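PDB 4GE1: biogenic amine-binding protein from Rhodnius prolixus, which binds biogenic amines such as tryptamine in the pocket of a lipocalin barrel, probably to sequester host serotonin and norepinephrine during blood feeding. Local coordinates for residues K50-F60 and Y72-F82; D104-Y112 and V123-Y133. All coordinates share one frame; numbering follows the deposited sequence.

Contact 1 (K50-F60 and Y72-F82); sequences KTADGKIKEVF and YDISFAKVSDF. With TSS (2-(1H-indol-3-yl)ethanamine), chain E.
F60 and D73 face each other on two neighbouring antiparallel strands of a lipocalin barrel, at the pocket end of the hairpin 55-64/69-78. The F60 ring is the broad bump on the inner side. Ring and carboxylate planes are 21° apart, and D73 OD2 comes to 3.0 Å from F60 CD1. The tryptamine amine, probably protonated, fits the hollow they form. Its N1 sits 3.0 Å above the plane of the F60 ring, over its centre, and donates to D73 OD2 at 2.7 Å. D73 CG lies between backbone N and carbonyl carbon (chi1 58°), which brings the carboxylate to the amine. N93 also donates to D73 OD2, and N62 to D73 OD1. The negative carboxylate and the aromatic face would both favour a positive amine. Further along the same face, S75 OG meets the edge of the F60 ring, and its hydrogen-bonding partner is N93. E58 lies beside S75 and sends OE2 to Y89.

The other face is apolar near V59 and I74, whose side chains run side by side, CG2 to CG2 at 4.0 Å. I74 CG2 also lies over one face of the F76 ring, toward its rim. V59 packs on helix 181-189. At the open end of the hairpin, I56 CD1 fills the notch between V79 and F82. It lies 3.8 Å from V79 CG2 and 4.1 Å from F82 CE1.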
loop_
_atom_site.group_PDB
_atom_site.type_symbol
_atom_site.label_atom_id
_atom_site.label_comp_id
_atom_site.label_asym_id
_atom_site.label_seq_id
_atom_site.Cartn_x
_atom_site.Cartn_y
_atom_site.Cartn_z
ATOM N N LYS A 50 -8.747 11.385 2.528
ATOM C CA LYS A 50 -8.320 12.690 2.075
ATOM C C LYS A 50 -9.275 13.708 2.707
ATOM O O LYS A 50 -10.485 13.655 2.474
ATOM C CB LYS A 50 -8.407 12.772 0.546
ATOM C CG LYS A 50 -8.033 14.145 -0.021
ATOM C CD LYS A 50 -8.274 14.227 -1.531
ATOM C CE LYS A 50 -9.524 15.055 -1.867
ATOM N NZ LYS A 50 -9.405 16.497 -1.495
ATOM N N THR A 51 -8.746 14.624 3.512
ATOM C CA THR A 51 -9.591 15.649 4.119
ATOM C C THR A 51 -9.552 16.966 3.344
ATOM O O THR A 51 -8.728 17.149 2.442
ATOM C CB THR A 51 -9.253 15.886 5.609
ATOM O OG1 THR A 51 -7.847 16.101 5.759
ATOM C CG2 THR A 51 -9.683 14.681 6.461
ATOM N N ALA A 52 -10.445 17.882 3.702
ATOM C CA ALA A 52 -10.620 19.109 2.938
ATOM C C ALA A 52 -9.378 19.996 2.975
ATOM O O ALA A 52 -9.129 20.778 2.054
ATOM C CB ALA A 52 -11.842 19.873 3.432
ATOM N N ASP A 53 -8.603 19.880 4.047
ATOM C CA ASP A 53 -7.351 20.622 4.140
ATOM C C ASP A 53 -6.339 20.111 3.113
ATOM O O ASP A 53 -5.246 20.657 2.988
ATOM C CB ASP A 53 -6.764 20.521 5.549
ATOM C CG ASP A 53 -6.473 19.085 5.960
ATOM O OD1 ASP A 53 -6.595 18.178 5.105
ATOM O OD2 ASP A 53 -6.116 18.861 7.137
ATOM N N GLY A 54 -6.703 19.051 2.397
ATOM C CA GLY A 54 -5.854 18.494 1.360
ATOM C C GLY A 54 -4.852 17.453 1.836
ATOM O O GLY A 54 -3.976 17.033 1.077
ATOM N N LYS A 55 -4.970 17.035 3.091
ATOM C CA LYS A 55 -4.094 16.002 3.632
ATOM C C LYS A 55 -4.570 14.602 3.248
ATOM O O LYS A 55 -5.766 14.303 3.283
ATOM C CB LYS A 55 -3.992 16.119 5.157
ATOM C CG LYS A 55 -3.310 17.396 5.649
ATOM C CD LYS A 55 -3.225 17.425 7.173
ATOM C CE LYS A 55 -2.408 18.617 7.667
ATOM N NZ LYS A 55 -3.209 19.599 8.470
ATOM N N ILE A 56 -3.629 13.744 2.869
ATOM C CA ILE A 56 -3.939 12.330 2.677
ATOM C C ILE A 56 -3.241 11.524 3.761
ATOM O O ILE A 56 -2.074 11.756 4.065
ATOM C CB ILE A 56 -3.554 11.827 1.265
ATOM C CG1 ILE A 56 -4.453 12.471 0.206
ATOM C CG2 ILE A 56 -3.677 10.314 1.173
ATOM C CD1 ILE A 56 -3.963 13.799 -0.264
ATOM N N LYS A 57 -3.962 10.587 4.359
ATOM C CA LYS A 57 -3.429 9.835 5.483
ATOM C C LYS A 57 -3.744 8.377 5.258
ATOM O O LYS A 57 -4.872 8.045 4.920
ATOM C CB LYS A 57 -4.071 10.322 6.785
ATOM C CG LYS A 57 -3.539 9.646 8.041
ATOM C CD LYS A 57 -3.924 10.467 9.266
ATOM C CE LYS A 57 -3.357 9.893 10.546
ATOM N NZ LYS A 57 -3.751 10.751 11.707
ATOM N N GLU A 58 -2.747 7.504 5.415
ATOM C CA GLU A 58 -2.950 6.086 5.128
ATOM C C GLU A 58 -2.350 5.227 6.232
ATOM O O GLU A 58 -1.150 5.290 6.489
ATOM C CB GLU A 58 -2.335 5.712 3.777
ATOM C CG GLU A 58 -2.588 6.727 2.666
ATOM C CD GLU A 58 -2.039 6.271 1.321
ATOM O OE1 GLU A 58 -2.598 5.317 0.740
ATOM O OE2 GLU A 58 -1.046 6.870 0.852
ATOM N N VAL A 59 -3.197 4.439 6.888
ATOM C CA VAL A 59 -2.765 3.666 8.042
ATOM C C VAL A 59 -2.768 2.179 7.735
ATOM O O VAL A 59 -3.791 1.633 7.313
ATOM C CB VAL A 59 -3.651 3.937 9.267
ATOM C CG1 VAL A 59 -3.249 3.029 10.416
ATOM C CG2 VAL A 59 -3.547 5.400 9.685
ATOM N N PHE A 60 -1.618 1.536 7.942
ATOM C CA PHE A 60 -1.444 0.126 7.589
ATOM C C PHE A 60 -1.380 -0.784 8.818
ATOM O O PHE A 60 -0.695 -0.482 9.793
ATOM C CB PHE A 60 -0.165 -0.072 6.763
ATOM C CG PHE A 60 -0.151 0.678 5.444
ATOM C CD1 PHE A 60 0.192 2.018 5.396
ATOM C CD2 PHE A 60 -0.437 0.026 4.252
ATOM C CE1 PHE A 60 0.222 2.704 4.187
ATOM C CE2 PHE A 60 -0.411 0.710 3.033
ATOM C CZ PHE A 60 -0.084 2.043 3.003
ATOM N N TYR A 72 2.774 -1.718 12.289
ATOM C CA TYR A 72 1.937 -0.630 11.814
ATOM C C TYR A 72 2.796 0.458 11.184
ATOM O O TYR A 72 3.919 0.703 11.621
ATOM C CB TYR A 72 1.130 -0.033 12.969
ATOM C CG TYR A 72 0.388 -1.047 13.805
ATOM C CD1 TYR A 72 0.973 -1.596 14.950
ATOM C CD2 TYR A 72 -0.895 -1.458 13.461
ATOM C CE1 TYR A 72 0.296 -2.533 15.734
ATOM C CE2 TYR A 72 -1.584 -2.400 14.236
ATOM C CZ TYR A 72 -0.982 -2.932 15.369
ATOM O OH TYR A 72 -1.660 -3.851 16.146
ATOM N N ASP A 73 2.263 1.097 10.148
ATOM C CA ASP A 73 2.915 2.263 9.552
ATOM C C ASP A 73 1.881 3.222 8.975
ATOM O O ASP A 73 0.724 2.851 8.750
ATOM C CB ASP A 73 4.004 1.878 8.519
ATOM C CG ASP A 73 3.480 1.033 7.377
ATOM O OD1 ASP A 73 3.521 -0.212 7.497
ATOM O OD2 ASP A 73 3.063 1.605 6.339
ATOM N N ILE A 74 2.287 4.469 8.775
ATOM C CA ILE A 74 1.349 5.480 8.309
ATOM C C ILE A 74 1.991 6.344 7.251
ATOM O O ILE A 74 3.095 6.855 7.447
ATOM C CB ILE A 74 0.886 6.394 9.458
ATOM C CG1 ILE A 74 0.391 5.554 10.646
ATOM C CG2 ILE A 74 -0.189 7.363 8.966
ATOM C CD1 ILE A 74 0.117 6.375 11.910
ATOM N N SER A 75 1.292 6.515 6.135
ATOM C CA SER A 75 1.750 7.435 5.104
ATOM C C SER A 75 1.035 8.768 5.218
ATOM O O SER A 75 -0.198 8.818 5.324
ATOM C CB SER A 75 1.523 6.859 3.711
ATOM O OG SER A 75 2.330 5.726 3.503
ATOM N N PHE A 76 1.817 9.844 5.190
ATOM C CA PHE A 76 1.270 11.194 5.187
ATOM C C PHE A 76 1.664 11.869 3.882
ATOM O O PHE A 76 2.842 11.862 3.503
ATOM C CB PHE A 76 1.839 12.020 6.338
ATOM C CG PHE A 76 1.660 11.397 7.689
ATOM C CD1 PHE A 76 2.560 10.451 8.156
ATOM C CD2 PHE A 76 0.611 11.783 8.511
ATOM C CE1 PHE A 76 2.409 9.885 9.414
ATOM C CE2 PHE A 76 0.446 11.223 9.769
ATOM C CZ PHE A 76 1.346 10.270 10.224
ATOM N N ALA A 77 0.687 12.450 3.197
ATOM C CA ALA A 77 0.967 13.220 1.992
ATOM C C ALA A 77 -0.005 14.377 1.885
ATOM O O ALA A 77 -0.924 14.514 2.702
ATOM C CB ALA A 77 0.874 12.345 0.759
ATOM N N LYS A 78 0.221 15.210 0.879
ATOM C CA LYS A 78 -0.670 16.310 0.569
ATOM C C LYS A 78 -0.951 16.276 -0.919
ATOM O O LYS A 78 -0.169 15.721 -1.690
ATOM C CB LYS A 78 -0.051 17.648 0.973
ATOM C CG LYS A 78 0.308 17.732 2.449
ATOM C CD LYS A 78 0.882 19.090 2.826
ATOM C CE LYS A 78 -0.206 20.063 3.231
ATOM N NZ LYS A 78 0.376 21.313 3.794
ATOM N N VAL A 79 -2.071 16.868 -1.310
ATOM C CA VAL A 79 -2.492 16.893 -2.701
ATOM C C VAL A 79 -1.417 17.488 -3.607
ATOM O O VAL A 79 -1.317 17.125 -4.779
ATOM C CB VAL A 79 -3.824 17.678 -2.862
ATOM C CG1 VAL A 79 -4.125 17.962 -4.330
ATOM C CG2 VAL A 79 -4.957 16.909 -2.228
ATOM N N SER A 80 -0.605 18.390 -3.062
ATOM C CA SER A 80 0.414 19.061 -3.867
ATOM C C SER A 80 1.671 18.202 -4.006
ATOM O O SER A 80 2.662 18.640 -4.583
ATOM C CB SER A 80 0.761 20.434 -3.285
ATOM O OG SER A 80 1.246 20.316 -1.961
ATOM N N ASP A 81 1.619 16.985 -3.467
ATOM C CA ASP A 81 2.713 16.019 -3.607
ATOM C C ASP A 81 2.471 15.071 -4.776
ATOM O O ASP A 81 3.271 14.183 -5.035
ATOM C CB ASP A 81 2.886 15.195 -2.328
ATOM C CG ASP A 81 3.558 15.971 -1.216
ATOM O OD1 ASP A 81 4.306 16.923 -1.518
ATOM O OD2 ASP A 81 3.337 15.624 -0.035
ATOM N N PHE A 82 1.354 15.261 -5.468
ATOM C CA PHE A 82 0.996 14.433 -6.611
ATOM C C PHE A 82 1.535 15.001 -7.911
ATOM O O PHE A 82 1.725 16.213 -8.047
ATOM C CB PHE A 82 -0.521 14.284 -6.709
ATOM C CG PHE A 82 -1.084 13.309 -5.736
ATOM C CD1 PHE A 82 -1.126 13.612 -4.383
ATOM C CD2 PHE A 82 -1.554 12.081 -6.166
ATOM C CE1 PHE A 82 -1.627 12.700 -3.473
ATOM C CE2 PHE A 82 -2.061 11.168 -5.264
ATOM C CZ PHE A 82 -2.099 11.479 -3.916
HETATM N N1 TSS E . 2.757 0.327 3.998
HETATM C CA TSS E . 3.999 0.437 3.271
HETATM C CB TSS E . 4.034 -0.138 1.890
HETATM C CG TSS E . 2.807 -0.001 1.046
HETATM C CD1 TSS E . 1.948 -1.022 0.664
HETATM N NE1 TSS E . 0.966 -0.510 -0.107
HETATM C CE2 TSS E . 1.149 0.852 -0.237
HETATM C CD2 TSS E . 2.281 1.192 0.461
HETATM C CZ2 TSS E . 0.400 1.847 -0.922
HETATM C CH2 TSS E . 0.822 3.174 -0.899
HETATM C CZ3 TSS E . 1.974 3.519 -0.190
HETATM C CE3 TSS E . 2.707 2.540 0.490
#

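Contact 2 (D104-Y112 and V123-Y133); sequences DERTLQVSY and VHVCDPAAPDY. With TSS (2-(1H-indol-3-yl)ethanamine), chain E.
V123 sets its CG2 methyl over the face of the Y112 ring at the tight end of this contact. CG2 stands over the ring centre, 3.7 Å from the centroid and 8° off the normal. This is a CH-pi contact. With CG1 between backbone N and carbonyl carbon (chi1 72°), V123 turns CG2 over the ring, where it also reaches V110 CG1 at 3.6 Å. Y112 OH is hydrogen-bonded to Q139. V110 and V125 pair across the strands and both face the ligand. V110 CG2 is 3.7 Å from tryptamine CZ3, and V125 CG2 is 3.7 Å from its CD2. L108 continues this apolar surface. Its CD1 packs on V125 CG1, while CD2 meets the edge of the Y133 ring and D127 CB.

On the opposite face of the strands, a water is hydrogen-bonded to S111 OG and H124 ND1. C126, on this face, forms a disulfide with C5.

The other end is looser and nearer solvent. P128, exposed in the turn 127-130, rests against the amide end of Q109. D127 OD1 accepts from A129 N at 2.8 Å in an Asx turn. D127 OD2 lies beside R106 CB, but the guanidinium is 5.3 Å away, NE to OD2, and makes no salt bridge there. R106 NH2 is instead held by N93, and NH1 comes to 3.7 Å from Y133 CZ, the planes 31° apart. V110, V125 and the hydroxyl of Y112 line the indole, with R106 and Y133 beside the ethylamine chain, in the ligand pocket of a lipocalin barrel.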
loop_
_atom_site.group_PDB
_atom_site.type_symbol
_atom_site.label_atom_id
_atom_site.label_comp_id
_atom_site.label_asym_id
_atom_site.label_seq_id
_atom_site.Cartn_x
_atom_site.Cartn_y
_atom_site.Cartn_z
ATOM N N ASP A 104 10.461 4.524 13.258
ATOM C CA ASP A 104 11.337 4.941 12.160
ATOM C C ASP A 104 10.494 5.632 11.092
ATOM O O ASP A 104 9.254 5.540 11.113
ATOM C CB ASP A 104 12.044 3.724 11.548
ATOM C CG ASP A 104 13.240 4.103 10.675
ATOM O OD1 ASP A 104 13.450 5.307 10.407
ATOM O OD2 ASP A 104 13.975 3.185 10.252
ATOM N N GLU A 105 11.166 6.323 10.169
ATOM C CA GLU A 105 10.491 7.047 9.089
ATOM C C GLU A 105 11.299 6.994 7.778
ATOM O O GLU A 105 12.535 6.831 7.780
ATOM C CB GLU A 105 10.232 8.508 9.496
ATOM C CG GLU A 105 11.493 9.298 9.894
ATOM C CD GLU A 105 11.185 10.677 10.498
ATOM O OE1 GLU A 105 11.215 11.684 9.757
ATOM O OE2 GLU A 105 10.948 10.758 11.725
ATOM N N ARG A 106 10.600 7.139 6.659
ATOM C CA ARG A 106 11.234 7.068 5.354
ATOM C C ARG A 106 10.377 7.777 4.324
ATOM O O ARG A 106 9.199 8.080 4.563
ATOM C CB ARG A 106 11.362 5.612 4.944
ATOM C CG ARG A 106 10.014 4.952 4.817
ATOM C CD ARG A 106 10.095 3.448 4.914
ATOM N NE ARG A 106 8.796 2.891 5.285
ATOM C CZ ARG A 106 8.426 1.634 5.066
ATOM N NH1 ARG A 106 9.263 0.797 4.465
ATOM N NH2 ARG A 106 7.223 1.216 5.442
ATOM N N THR A 107 10.973 8.027 3.165
ATOM C CA THR A 107 10.255 8.591 2.036
ATOM C C THR A 107 9.902 7.471 1.063
ATOM O O THR A 107 10.750 6.637 0.737
ATOM C CB THR A 107 11.129 9.611 1.303
ATOM O OG1 THR A 107 11.662 10.540 2.252
ATOM C CG2 THR A 107 10.328 10.355 0.252
ATOM N N LEU A 108 8.656 7.450 0.606
ATOM C CA LEU A 108 8.210 6.445 -0.352
ATOM C C LEU A 108 7.668 7.095 -1.614
ATOM O O LEU A 108 6.793 7.966 -1.552
ATOM C CB LEU A 108 7.131 5.548 0.259
ATOM C CG LEU A 108 7.554 4.662 1.430
ATOM C CD1 LEU A 108 6.386 3.862 1.988
ATOM C CD2 LEU A 108 8.642 3.737 0.978
ATOM N N GLN A 109 8.193 6.677 -2.761
ATOM C CA GLN A 109 7.638 7.103 -4.041
ATOM C C GLN A 109 6.575 6.097 -4.470
ATOM O O GLN A 109 6.868 4.910 -4.653
ATOM C CB GLN A 109 8.746 7.206 -5.091
ATOM C CG GLN A 109 9.947 8.021 -4.619
ATOM C CD GLN A 109 11.040 8.145 -5.676
ATOM O OE1 GLN A 109 10.971 7.526 -6.742
ATOM N NE2 GLN A 109 12.051 8.955 -5.386
ATOM N N VAL A 110 5.340 6.568 -4.618
ATOM C CA VAL A 110 4.227 5.685 -4.933
ATOM C C VAL A 110 3.771 5.866 -6.374
ATOM O O VAL A 110 3.569 6.995 -6.837
ATOM C CB VAL A 110 3.025 5.936 -3.987
ATOM C CG1 VAL A 110 1.948 4.882 -4.198
ATOM C CG2 VAL A 110 3.472 5.963 -2.520
ATOM N N SER A 111 3.597 4.761 -7.090
ATOM C CA SER A 111 3.138 4.843 -8.475
ATOM C C SER A 111 2.014 3.861 -8.747
ATOM O O SER A 111 2.243 2.653 -8.809
ATOM C CB SER A 111 4.294 4.562 -9.449
ATOM O OG SER A 111 5.486 5.198 -9.031
ATOM N N TYR A 112 0.800 4.371 -8.911
ATOM C CA TYR A 112 -0.320 3.510 -9.266
ATOM C C TYR A 112 -0.334 3.198 -10.760
ATOM O O TYR A 112 -0.534 4.072 -11.607
ATOM C CB TYR A 112 -1.663 4.057 -8.752
ATOM C CG TYR A 112 -1.887 3.685 -7.304
ATOM C CD1 TYR A 112 -1.557 4.563 -6.284
ATOM C CD2 TYR A 112 -2.372 2.428 -6.956
ATOM C CE1 TYR A 112 -1.736 4.217 -4.950
ATOM C CE2 TYR A 112 -2.552 2.068 -5.622
ATOM C CZ TYR A 112 -2.235 2.970 -4.624
ATOM O OH TYR A 112 -2.396 2.629 -3.299
ATOM N N VAL A 123 0.097 -1.350 -7.642
ATOM C CA VAL A 123 0.974 -0.277 -7.205
ATOM C C VAL A 123 2.444 -0.690 -7.198
ATOM O O VAL A 123 2.775 -1.863 -7.037
ATOM C CB VAL A 123 0.548 0.265 -5.804
ATOM C CG1 VAL A 123 0.876 -0.742 -4.681
ATOM C CG2 VAL A 123 1.176 1.623 -5.529
ATOM N N HIS A 124 3.317 0.287 -7.409
ATOM C CA HIS A 124 4.742 0.116 -7.187
ATOM C C HIS A 124 5.175 1.119 -6.125
ATOM O O HIS A 124 4.946 2.326 -6.269
ATOM C CB HIS A 124 5.523 0.334 -8.487
ATOM C CG HIS A 124 7.006 0.421 -8.292
ATOM N ND1 HIS A 124 7.671 1.618 -8.168
ATOM C CD2 HIS A 124 7.949 -0.549 -8.197
ATOM C CE1 HIS A 124 8.966 1.387 -8.007
ATOM N NE2 HIS A 124 9.158 0.083 -8.021
ATOM N N VAL A 125 5.764 0.614 -5.043
ATOM C CA VAL A 125 6.243 1.459 -3.956
ATOM C C VAL A 125 7.733 1.270 -3.761
ATOM O O VAL A 125 8.223 0.142 -3.746
ATOM C CB VAL A 125 5.547 1.141 -2.637
ATOM C CG1 VAL A 125 5.948 2.163 -1.576
ATOM C CG2 VAL A 125 4.041 1.114 -2.826
ATOM N N CYS A 126 8.460 2.368 -3.604
ATOM C CA CYS A 126 9.909 2.269 -3.477
ATOM C C CYS A 126 10.525 3.388 -2.649
ATOM O O CYS A 126 10.064 4.523 -2.678
ATOM C CB CYS A 126 10.555 2.225 -4.859
ATOM S SG CYS A 126 12.291 1.810 -4.793
ATOM N N ASP A 127 11.577 3.051 -1.913
ATOM C CA ASP A 127 12.262 4.009 -1.057
ATOM C C ASP A 127 13.588 4.385 -1.691
ATOM O O ASP A 127 14.448 3.532 -1.872
ATOM C CB ASP A 127 12.491 3.395 0.326
ATOM C CG ASP A 127 13.148 4.359 1.297
ATOM O OD1 ASP A 127 13.704 5.391 0.855
ATOM O OD2 ASP A 127 13.120 4.073 2.513
ATOM N N PRO A 128 13.755 5.668 -2.034
ATOM C CA PRO A 128 14.957 6.183 -2.701
ATOM C C PRO A 128 16.213 5.949 -1.870
ATOM O O PRO A 128 17.315 5.898 -2.416
ATOM C CB PRO A 128 14.680 7.682 -2.810
ATOM C CG PRO A 128 13.199 7.806 -2.733
ATOM C CD PRO A 128 12.747 6.719 -1.823
ATOM N N ALA A 129 16.044 5.813 -0.560
ATOM C CA ALA A 129 17.168 5.566 0.334
ATOM C C ALA A 129 17.392 4.070 0.529
ATOM O O ALA A 129 18.385 3.654 1.124
ATOM C CB ALA A 129 16.938 6.250 1.675
ATOM N N ALA A 130 16.462 3.264 0.033
ATOM C CA ALA A 130 16.573 1.812 0.141
ATOM C C ALA A 130 15.939 1.136 -1.071
ATOM O O ALA A 130 14.975 0.382 -0.938
ATOM C CB ALA A 130 15.924 1.324 1.423
ATOM N N PRO A 131 16.489 1.408 -2.262
ATOM C CA PRO A 131 15.939 0.938 -3.539
ATOM C C PRO A 131 15.842 -0.582 -3.612
ATOM O O PRO A 131 15.010 -1.099 -4.364
ATOM C CB PRO A 131 16.954 1.449 -4.563
ATOM C CG PRO A 131 18.228 1.625 -3.780
ATOM C CD PRO A 131 17.774 2.106 -2.440
ATOM N N ASP A 132 16.696 -1.278 -2.859
ATOM C CA ASP A 132 16.632 -2.728 -2.774
ATOM C C ASP A 132 15.304 -3.170 -2.178
ATOM O O ASP A 132 14.827 -4.271 -2.460
ATOM C CB ASP A 132 17.806 -3.284 -1.958
ATOM C CG ASP A 132 19.095 -3.355 -2.765
ATOM O OD1 ASP A 132 19.050 -3.054 -3.978
ATOM O OD2 ASP A 132 20.148 -3.724 -2.192
ATOM N N TYR A 133 14.717 -2.309 -1.348
ATOM C CA TYR A 133 13.341 -2.488 -0.905
ATOM C C TYR A 133 12.405 -1.856 -1.921
ATOM O O TYR A 133 12.162 -0.643 -1.892
ATOM C CB TYR A 133 13.100 -1.846 0.467
ATOM C CG TYR A 133 11.633 -1.516 0.738
ATOM C CD1 TYR A 133 10.756 -2.489 1.205
ATOM C CD2 TYR A 133 11.131 -0.233 0.531
ATOM C CE1 TYR A 133 9.424 -2.196 1.454
ATOM C CE2 TYR A 133 9.802 0.063 0.770
ATOM C CZ TYR A 133 8.954 -0.922 1.234
ATOM O OH TYR A 133 7.628 -0.639 1.488
HETATM N N1 TSS E . 2.757 0.327 3.998
HETATM C CA TSS E . 3.999 0.437 3.271
HETATM C CB TSS E . 4.034 -0.138 1.890
HETATM C CG TSS E . 2.807 -0.001 1.046
HETATM C CD1 TSS E . 1.948 -1.022 0.664
HETATM N NE1 TSS E . 0.966 -0.510 -0.107
HETATM C CE2 TSS E . 1.149 0.852 -0.237
HETATM C CD2 TSS E . 2.281 1.192 0.461
HETATM C CZ2 TSS E . 0.400 1.847 -0.922
HETATM C CH2 TSS E . 0.822 3.174 -0.899
HETATM C CZ3 TSS E . 1.974 3.519 -0.190
HETATM C CE3 TSS E . 2.707 2.540 0.490
HETATM O O HOH W 1 7.140 4.250 -7.306
#

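Going from the N terminus, contact 1 comes first. It closes the loop 61-71 of the hairpin 55-64/69-78. The chain then runs through strand 88-96 to contact 2, which closes the loop 113-122 of the hairpin 102-115/120-127. The contacts lie in series, neither enclosing the other, with centres about 15 Å apart. Strand 88-96 pairs with 69-78 on one side and 102-115 on the other, so it bridges the hairpins within one curled sheet. D73 of contact 1 and R106 of contact 2 touch, and both are hydrogen-bonded to the side chain of N93 in that strand. Both contacts line one pocket: contact 1 supplies the carboxylate that accepts from the amine, and both lie against the indole.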